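Local atomic coordinates of autophagy protein 5 (Saccharomyces cerevisiae, PDB entry 2DYO), a protein that takes part in autophagic vesicle formation, cytoplasm-to-vacuole transport, mitophagy and nucleophagy in yeast, and is covalently joined to Atg12 through an isopeptide bond. Residues A[238-243]-A[260-265]; A[230-235]-A[267-272]; A[9-14]-A[271-276]. One frame throughout, in Å; residues are numbered along the deposited sequence.

Interaction 1 of 3, residues A[238-243]-A[260-265]; sequences DILDVK and IPWHML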
loop_
_atom_site.group_PDB
_atom_site.type_symbol
_atom_site.label_atom_id
_atom_site.label_comp_id
_atom_site.label_asym_id
_atom_site.label_seq_id
_atom_site.Cartn_x
_atom_site.Cartn_y
_atom_site.Cartn_z
ATOM N N ASP A 238 -1.300 13.392 -18.535
ATOM C CA ASP A 238 -2.144 12.604 -17.640
ATOM C C ASP A 238 -1.845 12.977 -16.197
ATOM O O ASP A 238 -2.679 12.804 -15.309
ATOM C CB ASP A 238 -1.882 11.110 -17.828
ATOM C CG ASP A 238 -2.300 10.611 -19.187
ATOM O OD1 ASP A 238 -1.449 10.032 -19.891
ATOM O OD2 ASP A 238 -3.480 10.793 -19.552
ATOM N N ILE A 239 -0.649 13.502 -15.969
ATOM C CA ILE A 239 -0.233 13.875 -14.629
ATOM C C ILE A 239 -0.656 15.275 -14.223
ATOM O O ILE A 239 -1.186 15.468 -13.133
ATOM C CB ILE A 239 1.294 13.741 -14.486
ATOM C CG1 ILE A 239 1.692 12.276 -14.700
ATOM C CG2 ILE A 239 1.739 14.254 -13.124
ATOM C CD1 ILE A 239 3.187 12.030 -14.696
ATOM N N LEU A 240 -0.424 16.252 -15.092
ATOM C CA LEU A 240 -0.783 17.631 -14.784
ATOM C C LEU A 240 -2.256 17.876 -15.096
ATOM O O LEU A 240 -2.842 17.195 -15.941
ATOM C CB LEU A 240 0.092 18.598 -15.590
ATOM C CG LEU A 240 1.609 18.379 -15.469
ATOM C CD1 LEU A 240 2.340 19.403 -16.320
ATOM C CD2 LEU A 240 2.042 18.489 -14.008
ATOM N N ASP A 241 -2.860 18.834 -14.404
ATOM C CA ASP A 241 -4.263 19.134 -14.642
ATOM C C ASP A 241 -4.414 20.362 -15.528
ATOM O O ASP A 241 -3.440 21.072 -15.807
ATOM C CB ASP A 241 -5.019 19.347 -13.322
ATOM C CG ASP A 241 -4.435 20.464 -12.475
ATOM O OD1 ASP A 241 -3.934 21.457 -13.039
ATOM O OD2 ASP A 241 -4.496 20.357 -11.233
ATOM N N VAL A 242 -5.645 20.599 -15.970
ATOM C CA VAL A 242 -5.950 21.731 -16.834
ATOM C C VAL A 242 -5.318 23.017 -16.333
ATOM O O VAL A 242 -4.760 23.786 -17.112
ATOM C CB VAL A 242 -7.469 21.939 -16.952
ATOM C CG1 VAL A 242 -7.757 23.160 -17.805
ATOM C CG2 VAL A 242 -8.112 20.698 -17.559
ATOM N N LYS A 243 -5.407 23.249 -15.031
ATOM C CA LYS A 243 -4.843 24.453 -14.439
ATOM C C LYS A 243 -3.324 24.497 -14.613
ATOM O O LYS A 243 -2.738 25.571 -14.735
ATOM C CB LYS A 243 -5.192 24.511 -12.952
ATOM C CG LYS A 243 -4.890 25.848 -12.286
ATOM C CD LYS A 243 -3.951 25.681 -11.102
ATOM C CE LYS A 243 -4.411 24.563 -10.177
ATOM N NZ LYS A 243 -5.855 24.695 -9.829
ATOM N N ILE A 260 10.978 10.539 -7.989
ATOM C CA ILE A 260 11.225 9.992 -9.311
ATOM C C ILE A 260 11.461 11.121 -10.322
ATOM O O ILE A 260 10.666 12.058 -10.421
ATOM C CB ILE A 260 10.033 9.120 -9.784
ATOM C CG1 ILE A 260 9.745 8.013 -8.755
ATOM C CG2 ILE A 260 10.345 8.498 -11.129
ATOM C CD1 ILE A 260 10.879 7.021 -8.557
ATOM N N PRO A 261 12.573 11.050 -11.074
ATOM C CA PRO A 261 12.925 12.061 -12.082
ATOM C C PRO A 261 11.947 12.030 -13.259
ATOM O O PRO A 261 11.433 10.970 -13.607
ATOM C CB PRO A 261 14.330 11.645 -12.525
ATOM C CG PRO A 261 14.852 10.819 -11.390
ATOM C CD PRO A 261 13.638 10.040 -10.955
ATOM N N TRP A 262 11.704 13.181 -13.883
ATOM C CA TRP A 262 10.789 13.229 -15.022
ATOM C C TRP A 262 11.273 12.430 -16.230
ATOM O O TRP A 262 10.460 11.986 -17.041
ATOM C CB TRP A 262 10.531 14.674 -15.464
ATOM C CG TRP A 262 9.621 15.432 -14.551
ATOM C CD1 TRP A 262 9.987 16.307 -13.571
ATOM C CD2 TRP A 262 8.190 15.363 -14.517
ATOM N NE1 TRP A 262 8.870 16.792 -12.927
ATOM C CE2 TRP A 262 7.755 16.228 -13.487
ATOM C CE3 TRP A 262 7.231 14.655 -15.257
ATOM C CZ2 TRP A 262 6.399 16.406 -13.176
ATOM C CZ3 TRP A 262 5.882 14.831 -14.950
ATOM C CH2 TRP A 262 5.480 15.702 -13.916
ATOM N N HIS A 263 12.585 12.247 -16.367
ATOM C CA HIS A 263 13.096 11.498 -17.512
ATOM C C HIS A 263 12.991 9.986 -17.325
ATOM O O HIS A 263 13.334 9.217 -18.222
ATOM C CB HIS A 263 14.549 11.881 -17.825
ATOM C CG HIS A 263 15.500 11.674 -16.687
ATOM N ND1 HIS A 263 15.718 12.626 -15.716
ATOM C CD2 HIS A 263 16.315 10.634 -16.385
ATOM C CE1 HIS A 263 16.632 12.186 -14.867
ATOM N NE2 HIS A 263 17.010 10.980 -15.250
ATOM N N MET A 264 12.521 9.557 -16.161
ATOM C CA MET A 264 12.375 8.126 -15.903
ATOM C C MET A 264 11.402 7.487 -16.889
ATOM O O MET A 264 10.334 8.036 -17.165
ATOM C CB MET A 264 11.887 7.897 -14.469
ATOM C CG MET A 264 11.348 6.503 -14.214
ATOM S SD MET A 264 12.204 5.652 -12.885
ATOM C CE MET A 264 13.205 4.522 -13.836
ATOM N N LEU A 265 11.781 6.329 -17.421
ATOM C CA LEU A 265 10.948 5.587 -18.370
ATOM C C LEU A 265 9.792 4.917 -17.633
ATOM O O LEU A 265 9.998 4.234 -16.626
ATOM C CB LEU A 265 11.778 4.516 -19.080
ATOM C CG LEU A 265 12.862 5.004 -20.043
ATOM C CD1 LEU A 265 13.761 3.834 -20.458
ATOM C CD2 LEU A 265 12.205 5.637 -21.260
#

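Interaction 2 of 3, residues A[230-235]-A[267-272]; sequences PTLKDI and YDLYSK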
loop_
_atom_site.group_PDB
_atom_site.type_symbol
_atom_site.label_atom_id
_atom_site.label_comp_id
_atom_site.label_asym_id
_atom_site.label_seq_id
_atom_site.Cartn_x
_atom_site.Cartn_y
_atom_site.Cartn_z
ATOM N N PRO A 230 7.430 5.644 -23.484
ATOM C CA PRO A 230 7.322 6.948 -22.826
ATOM C C PRO A 230 8.006 7.120 -21.475
ATOM O O PRO A 230 8.169 6.171 -20.704
ATOM C CB PRO A 230 5.810 7.155 -22.725
ATOM C CG PRO A 230 5.305 5.777 -22.514
ATOM C CD PRO A 230 6.126 4.960 -23.511
ATOM N N THR A 231 8.401 8.359 -21.211
ATOM C CA THR A 231 9.018 8.743 -19.953
ATOM C C THR A 231 7.875 9.390 -19.167
ATOM O O THR A 231 6.786 9.591 -19.709
ATOM C CB THR A 231 10.097 9.811 -20.162
ATOM O OG1 THR A 231 9.485 10.980 -20.717
ATOM C CG2 THR A 231 11.179 9.313 -21.117
ATOM N N LEU A 232 8.103 9.707 -17.898
ATOM C CA LEU A 232 7.054 10.357 -17.115
ATOM C C LEU A 232 6.688 11.693 -17.760
ATOM O O LEU A 232 5.519 12.080 -17.791
ATOM C CB LEU A 232 7.512 10.591 -15.677
ATOM C CG LEU A 232 7.590 9.349 -14.784
ATOM C CD1 LEU A 232 8.001 9.755 -13.369
ATOM C CD2 LEU A 232 6.228 8.649 -14.761
ATOM N N LYS A 233 7.691 12.400 -18.273
ATOM C CA LYS A 233 7.447 13.687 -18.925
ATOM C C LYS A 233 6.526 13.496 -20.125
ATOM O O LYS A 233 5.657 14.324 -20.388
ATOM C CB LYS A 233 8.762 14.310 -19.396
ATOM C CG LYS A 233 8.600 15.669 -20.071
ATOM C CD LYS A 233 8.317 16.761 -19.046
ATOM C CE LYS A 233 8.311 18.149 -19.689
ATOM N NZ LYS A 233 8.320 19.226 -18.647
ATOM N N ASP A 234 6.727 12.403 -20.851
ATOM C CA ASP A 234 5.914 12.091 -22.020
ATOM C C ASP A 234 4.429 11.964 -21.688
ATOM O O ASP A 234 3.573 12.194 -22.544
ATOM C CB ASP A 234 6.389 10.785 -22.662
ATOM C CG ASP A 234 7.615 10.968 -23.528
ATOM O OD1 ASP A 234 8.243 9.947 -23.880
ATOM O OD2 ASP A 234 7.943 12.126 -23.866
ATOM N N ILE A 235 4.111 11.579 -20.454
ATOM C CA ILE A 235 2.709 11.448 -20.088
ATOM C C ILE A 235 2.290 12.570 -19.152
ATOM O O ILE A 235 1.374 12.410 -18.343
ATOM C CB ILE A 235 2.411 10.084 -19.420
ATOM C CG1 ILE A 235 3.147 9.963 -18.087
ATOM C CG2 ILE A 235 2.804 8.954 -20.355
ATOM C CD1 ILE A 235 2.625 8.814 -17.213
ATOM N N TYR A 267 7.900 2.327 -18.461
ATOM C CA TYR A 267 7.969 0.867 -18.405
ATOM C C TYR A 267 8.877 0.437 -17.258
ATOM O O TYR A 267 8.540 -0.469 -16.497
ATOM C CB TYR A 267 8.516 0.280 -19.710
ATOM C CG TYR A 267 8.887 -1.182 -19.574
ATOM C CD1 TYR A 267 7.905 -2.157 -19.402
ATOM C CD2 TYR A 267 10.222 -1.580 -19.548
ATOM C CE1 TYR A 267 8.245 -3.495 -19.204
ATOM C CE2 TYR A 267 10.574 -2.913 -19.351
ATOM C CZ TYR A 267 9.581 -3.864 -19.179
ATOM O OH TYR A 267 9.928 -5.184 -18.983
ATOM N N ASP A 268 10.034 1.086 -17.149
ATOM C CA ASP A 268 10.980 0.778 -16.081
ATOM C C ASP A 268 10.342 1.018 -14.721
ATOM O O ASP A 268 10.409 0.170 -13.829
ATOM C CB ASP A 268 12.228 1.654 -16.200
ATOM C CG ASP A 268 13.339 0.978 -16.963
ATOM O OD1 ASP A 268 13.802 -0.088 -16.505
ATOM O OD2 ASP A 268 13.750 1.511 -18.015
ATOM N N LEU A 269 9.727 2.186 -14.567
ATOM C CA LEU A 269 9.085 2.541 -13.313
ATOM C C LEU A 269 8.063 1.472 -12.931
ATOM O O LEU A 269 8.093 0.944 -11.820
ATOM C CB LEU A 269 8.406 3.906 -13.435
ATOM C CG LEU A 269 7.856 4.508 -12.140
ATOM C CD1 LEU A 269 8.966 4.625 -11.102
ATOM C CD2 LEU A 269 7.255 5.862 -12.439
ATOM N N TYR A 270 7.163 1.145 -13.852
ATOM C CA TYR A 270 6.158 0.128 -13.564
ATOM C C TYR A 270 6.767 -1.234 -13.237
ATOM O O TYR A 270 6.519 -1.803 -12.175
ATOM C CB TYR A 270 5.203 -0.062 -14.740
ATOM C CG TYR A 270 4.210 -1.176 -14.467
ATOM C CD1 TYR A 270 3.095 -0.952 -13.661
ATOM C CD2 TYR A 270 4.446 -2.477 -14.921
ATOM C CE1 TYR A 270 2.242 -1.996 -13.306
ATOM C CE2 TYR A 270 3.598 -3.536 -14.566
ATOM C CZ TYR A 270 2.498 -3.284 -13.755
ATOM O OH TYR A 270 1.669 -4.317 -13.378
ATOM N N SER A 271 7.569 -1.757 -14.156
ATOM C CA SER A 271 8.155 -3.077 -13.968
ATOM C C SER A 271 8.956 -3.243 -12.686
ATOM O O SER A 271 9.055 -4.347 -12.163
ATOM C CB SER A 271 9.029 -3.449 -15.171
ATOM O OG SER A 271 10.191 -2.649 -15.214
ATOM N N LYS A 272 9.503 -2.152 -12.165
ATOM C CA LYS A 272 10.315 -2.229 -10.958
ATOM C C LYS A 272 9.670 -1.727 -9.676
ATOM O O LYS A 272 9.848 -2.326 -8.611
ATOM C CB LYS A 272 11.636 -1.490 -11.197
ATOM C CG LYS A 272 12.509 -2.183 -12.230
ATOM C CD LYS A 272 13.685 -1.327 -12.669
ATOM C CE LYS A 272 14.553 -2.104 -13.656
ATOM N NZ LYS A 272 15.521 -1.237 -14.372
HETATM O O HOH W 1 8.354 3.450 -21.101
#

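Interaction 3 of 3, residues A[9-14]-A[271-276]; sequences QLLWNG and SKLRSF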
loop_
_atom_site.group_PDB
_atom_site.type_symbol
_atom_site.label_atom_id
_atom_site.label_comp_id
_atom_site.label_asym_id
_atom_site.label_seq_id
_atom_site.Cartn_x
_atom_site.Cartn_y
_atom_site.Cartn_z
ATOM N N GLN A 9 13.363 -6.684 -3.924
ATOM C CA GLN A 9 13.635 -7.201 -2.588
ATOM C C GLN A 9 13.563 -6.052 -1.584
ATOM O O GLN A 9 13.070 -6.214 -0.470
ATOM C CB GLN A 9 15.018 -7.852 -2.544
ATOM C CG GLN A 9 15.380 -8.516 -1.214
ATOM C CD GLN A 9 14.426 -9.634 -0.826
ATOM O OE1 GLN A 9 13.480 -9.427 -0.064
ATOM N NE2 GLN A 9 14.667 -10.825 -1.358
ATOM N N LEU A 10 14.058 -4.890 -1.987
ATOM C CA LEU A 10 14.027 -3.714 -1.129
ATOM C C LEU A 10 12.584 -3.281 -0.875
ATOM O O LEU A 10 12.233 -2.866 0.229
ATOM C CB LEU A 10 14.800 -2.556 -1.777
ATOM C CG LEU A 10 16.328 -2.670 -1.799
ATOM C CD1 LEU A 10 16.924 -1.502 -2.577
ATOM C CD2 LEU A 10 16.855 -2.682 -0.370
ATOM N N LEU A 11 11.751 -3.379 -1.904
ATOM C CA LEU A 11 10.347 -2.998 -1.781
ATOM C C LEU A 11 9.624 -4.000 -0.894
ATOM O O LEU A 11 8.774 -3.633 -0.080
ATOM C CB LEU A 11 9.696 -2.949 -3.166
ATOM C CG LEU A 11 10.308 -1.909 -4.118
ATOM C CD1 LEU A 11 9.601 -1.951 -5.470
ATOM C CD2 LEU A 11 10.179 -0.515 -3.492
ATOM N N TRP A 12 9.982 -5.268 -1.048
ATOM C CA TRP A 12 9.372 -6.335 -0.264
ATOM C C TRP A 12 9.741 -6.160 1.201
ATOM O O TRP A 12 8.920 -6.383 2.087
ATOM C CB TRP A 12 9.848 -7.699 -0.768
ATOM C CG TRP A 12 9.057 -8.844 -0.223
ATOM C CD1 TRP A 12 9.466 -9.763 0.701
ATOM C CD2 TRP A 12 7.716 -9.202 -0.580
ATOM N NE1 TRP A 12 8.462 -10.675 0.940
ATOM C CE2 TRP A 12 7.376 -10.354 0.168
ATOM C CE3 TRP A 12 6.765 -8.659 -1.456
ATOM C CZ2 TRP A 12 6.125 -10.978 0.062
ATOM C CZ3 TRP A 12 5.519 -9.277 -1.563
ATOM C CH2 TRP A 12 5.212 -10.426 -0.805
ATOM N N ASN A 13 10.982 -5.752 1.450
ATOM C CA ASN A 13 11.444 -5.528 2.815
ATOM C C ASN A 13 10.950 -4.177 3.351
ATOM O O ASN A 13 11.157 -3.856 4.527
ATOM C CB ASN A 13 12.975 -5.600 2.876
ATOM C CG ASN A 13 13.513 -6.978 2.516
ATOM O OD1 ASN A 13 14.719 -7.164 2.363
ATOM N ND2 ASN A 13 12.623 -7.948 2.381
ATOM N N GLY A 14 10.296 -3.391 2.494
ATOM C CA GLY A 14 9.769 -2.100 2.929
ATOM C C GLY A 14 8.934 -2.332 4.171
ATOM O O GLY A 14 8.200 -3.319 4.236
ATOM N N SER A 271 7.569 -1.757 -14.156
ATOM C CA SER A 271 8.155 -3.077 -13.968
ATOM C C SER A 271 8.956 -3.243 -12.686
ATOM O O SER A 271 9.055 -4.347 -12.163
ATOM C CB SER A 271 9.029 -3.449 -15.171
ATOM O OG SER A 271 10.191 -2.649 -15.214
ATOM N N LYS A 272 9.503 -2.152 -12.165
ATOM C CA LYS A 272 10.315 -2.229 -10.958
ATOM C C LYS A 272 9.670 -1.727 -9.676
ATOM O O LYS A 272 9.848 -2.326 -8.611
ATOM C CB LYS A 272 11.636 -1.490 -11.197
ATOM C CG LYS A 272 12.509 -2.183 -12.230
ATOM C CD LYS A 272 13.685 -1.327 -12.669
ATOM C CE LYS A 272 14.553 -2.104 -13.656
ATOM N NZ LYS A 272 15.521 -1.237 -14.372
ATOM N N LEU A 273 8.922 -0.634 -9.769
ATOM C CA LEU A 273 8.304 -0.064 -8.584
ATOM C C LEU A 273 6.802 -0.278 -8.376
ATOM O O LEU A 273 6.219 0.303 -7.459
ATOM C CB LEU A 273 8.635 1.432 -8.520
ATOM C CG LEU A 273 9.925 1.792 -7.768
ATOM C CD1 LEU A 273 11.078 0.896 -8.206
ATOM C CD2 LEU A 273 10.251 3.256 -7.994
ATOM N N ARG A 274 6.161 -1.107 -9.200
ATOM C CA ARG A 274 4.729 -1.340 -9.002
ATOM C C ARG A 274 4.524 -1.933 -7.611
ATOM O O ARG A 274 5.426 -2.571 -7.065
ATOM C CB ARG A 274 4.173 -2.306 -10.052
ATOM C CG ARG A 274 4.704 -3.729 -9.939
ATOM C CD ARG A 274 4.033 -4.635 -10.958
ATOM N NE ARG A 274 4.613 -5.976 -10.956
ATOM C CZ ARG A 274 4.244 -6.954 -11.777
ATOM N NH1 ARG A 274 3.290 -6.746 -12.672
ATOM N NH2 ARG A 274 4.838 -8.139 -11.707
ATOM N N SER A 275 3.344 -1.713 -7.040
ATOM C CA SER A 275 3.026 -2.223 -5.715
ATOM C C SER A 275 2.581 -3.689 -5.766
ATOM O O SER A 275 2.424 -4.258 -6.850
ATOM C CB SER A 275 1.948 -1.352 -5.072
ATOM O OG SER A 275 2.404 -0.008 -4.949
ATOM N N PHE A 276 2.359 -4.285 -4.595
ATOM C CA PHE A 276 1.989 -5.697 -4.499
ATOM C C PHE A 276 0.610 -6.084 -5.038
ATOM O O PHE A 276 0.285 -7.269 -5.094
ATOM C CB PHE A 276 2.138 -6.180 -3.045
ATOM C CG PHE A 276 0.934 -5.917 -2.185
ATOM C CD1 PHE A 276 0.068 -6.955 -1.844
ATOM C CD2 PHE A 276 0.665 -4.635 -1.714
ATOM C CE1 PHE A 276 -1.058 -6.718 -1.043
ATOM C CE2 PHE A 276 -0.457 -4.382 -0.912
ATOM C CZ PHE A 276 -1.322 -5.428 -0.575
#

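Interaction 1 of 3, residues A[238-243]-A[260-265]
Ile239 and Leu240 meet the six-membered end of the Trp262 indole, the part of the ring system farthest from NE1. Ile239 touches it with both of its branches. Its CG1 lies beside the backbone N (chi1 -62°), and the chain runs on extended (chi2 175°), which carries CD1 to 3.9 Å from Trp262 CZ3. The other branch, CG2, reaches the next ring atom and stands 4.1 Å from Trp262 CH2. Leu240 adds a looser touch, its CD2 lying 4.4 Å from the same CH2 of Trp262. Both aliphatic groups come at the indole obliquely, and the side chains of Ile239 and Trp262 approach from opposite directions. The indole points this way with CG anti to its own carbonyl carbon (chi1 -75°); its backbone belongs to a type I turn from Pro261 to Met264, closed by Met264 N bonding to Pro261 O at 3.1 Å. Within the ubiquitin-like UblB domain the contact joins the end of helix 236-239 to the loop leading from strand 258-260 into helix 266-273. Leu240 also packs on Val251 of strand 251-255, while the turn faces a chain of another protein through Pro261 and His263. With no hydrogen bond across the two segments, the contact probably rests on dispersion and the shielding of apolar surface from water, and nothing directional fixes the indole against the aliphatic branches.

Interaction 2 of 3, residues A[230-235]-A[267-272]
Leu232 and Leu269 supply the apolar part of this contact, their side chains crossing at about a right angle. One methyl of Leu269 does the touching: its CD2 is 3.8 Å from Leu232 CD2, and it meets the other branch of that leucine, CD1, at 4.1 Å. With CG of Leu269 anti to the backbone N (chi1 -172°), this methyl reaches across from the helix, and both leucines also pack on Ile260. A water makes the polar link. It donates to Pro230 O at 2.8 Å and accepts from Tyr267 N at 2.9 Å, bridging two atoms that stand 4.5 Å apart, beside the direct backbone bond of Pro230 with Leu266. In the ubiquitin-like beta-grasp fold of the UblB domain (strand order 2-1-5-3-4), helix 266-273 lies between the fourth and fifth strands in chain order, and Leu269 also touches Leu280 on the fifth. The remaining bonds stay within each segment. Thr231 OG1 accepts from Asp234 N at 3.1 Å, an ST motif, and Asp234 OD1 takes Thr231 N in return, met from above the carboxylate plane. On the helix, Lys272 NZ forms a salt bridge with Asp268 OD1, on its anti side and 35° out of plane; an acidic side chain of another protein's chain also pairs with that lysine.

Interaction 3 of 3, residues A[9-14]-A[271-276]
Leu11 reaches from the N-terminal helix to the end of helix 266-273, pressing one methyl against the backbone of Lys272 and Leu273. Its CB points toward segment 271-276 but makes no close approach to it. CG sits beside the backbone N, anti to the carbonyl carbon (chi1 -62°), and serves as the fork from which the branches part. CD1 continues the extended line from CA (chi2 179°) and does all the work: it stops 3.2 Å from Lys272 O, a tight fit for a methyl against a carbonyl oxygen, and 3.9 Å from Leu273 CA. Its one side-chain neighbour within the segment is Leu273, whose CD1 lies 4.2 Å from Leu11 CD1. The second branch, CD2, turns off from this line and does not join the touch. The contact ties helix 4-12, which leads into the first strand of the ubiquitin-like UblA domain, to the last turn of a helix in the UblB domain, so parts of the chain more than 250 residues apart meet here. Leu273 packs on Ile7 of helix 4-12 as well, and both Leu11 and Leu273 touch an apolar side chain of another protein's chain. Past the helix end, Phe276 O accepts from the indole nitrogens of Trp147 and Trp151 on helix 142-159, in the helical region between the two ubiquitin-like domains in sequence, and Phe276 N bonds to Glu45 OE2.

In the fold
Interactions 1 and 2 lie together in the UblB domain, their centres about 10 Å apart, and are stitched by backbone bonds: Leu232 N to Met264 O and Lys233 N to Trp262 O. Along the chain, 238-243 and 260-265 fall between 230-235 and 267-272. Interaction 3 shares helix 266-273 with interaction 2, including Ser271 and Lys272, with centres about 16 Å apart; it is about 21 Å from interaction 1, which it meets through Ile260 and Leu273. One short helix thus faces its own domain's loops at one end and the N-terminal helix at the other, joining UblB to the helix that precedes the first strand of UblA, beside a surface occupied by another protein.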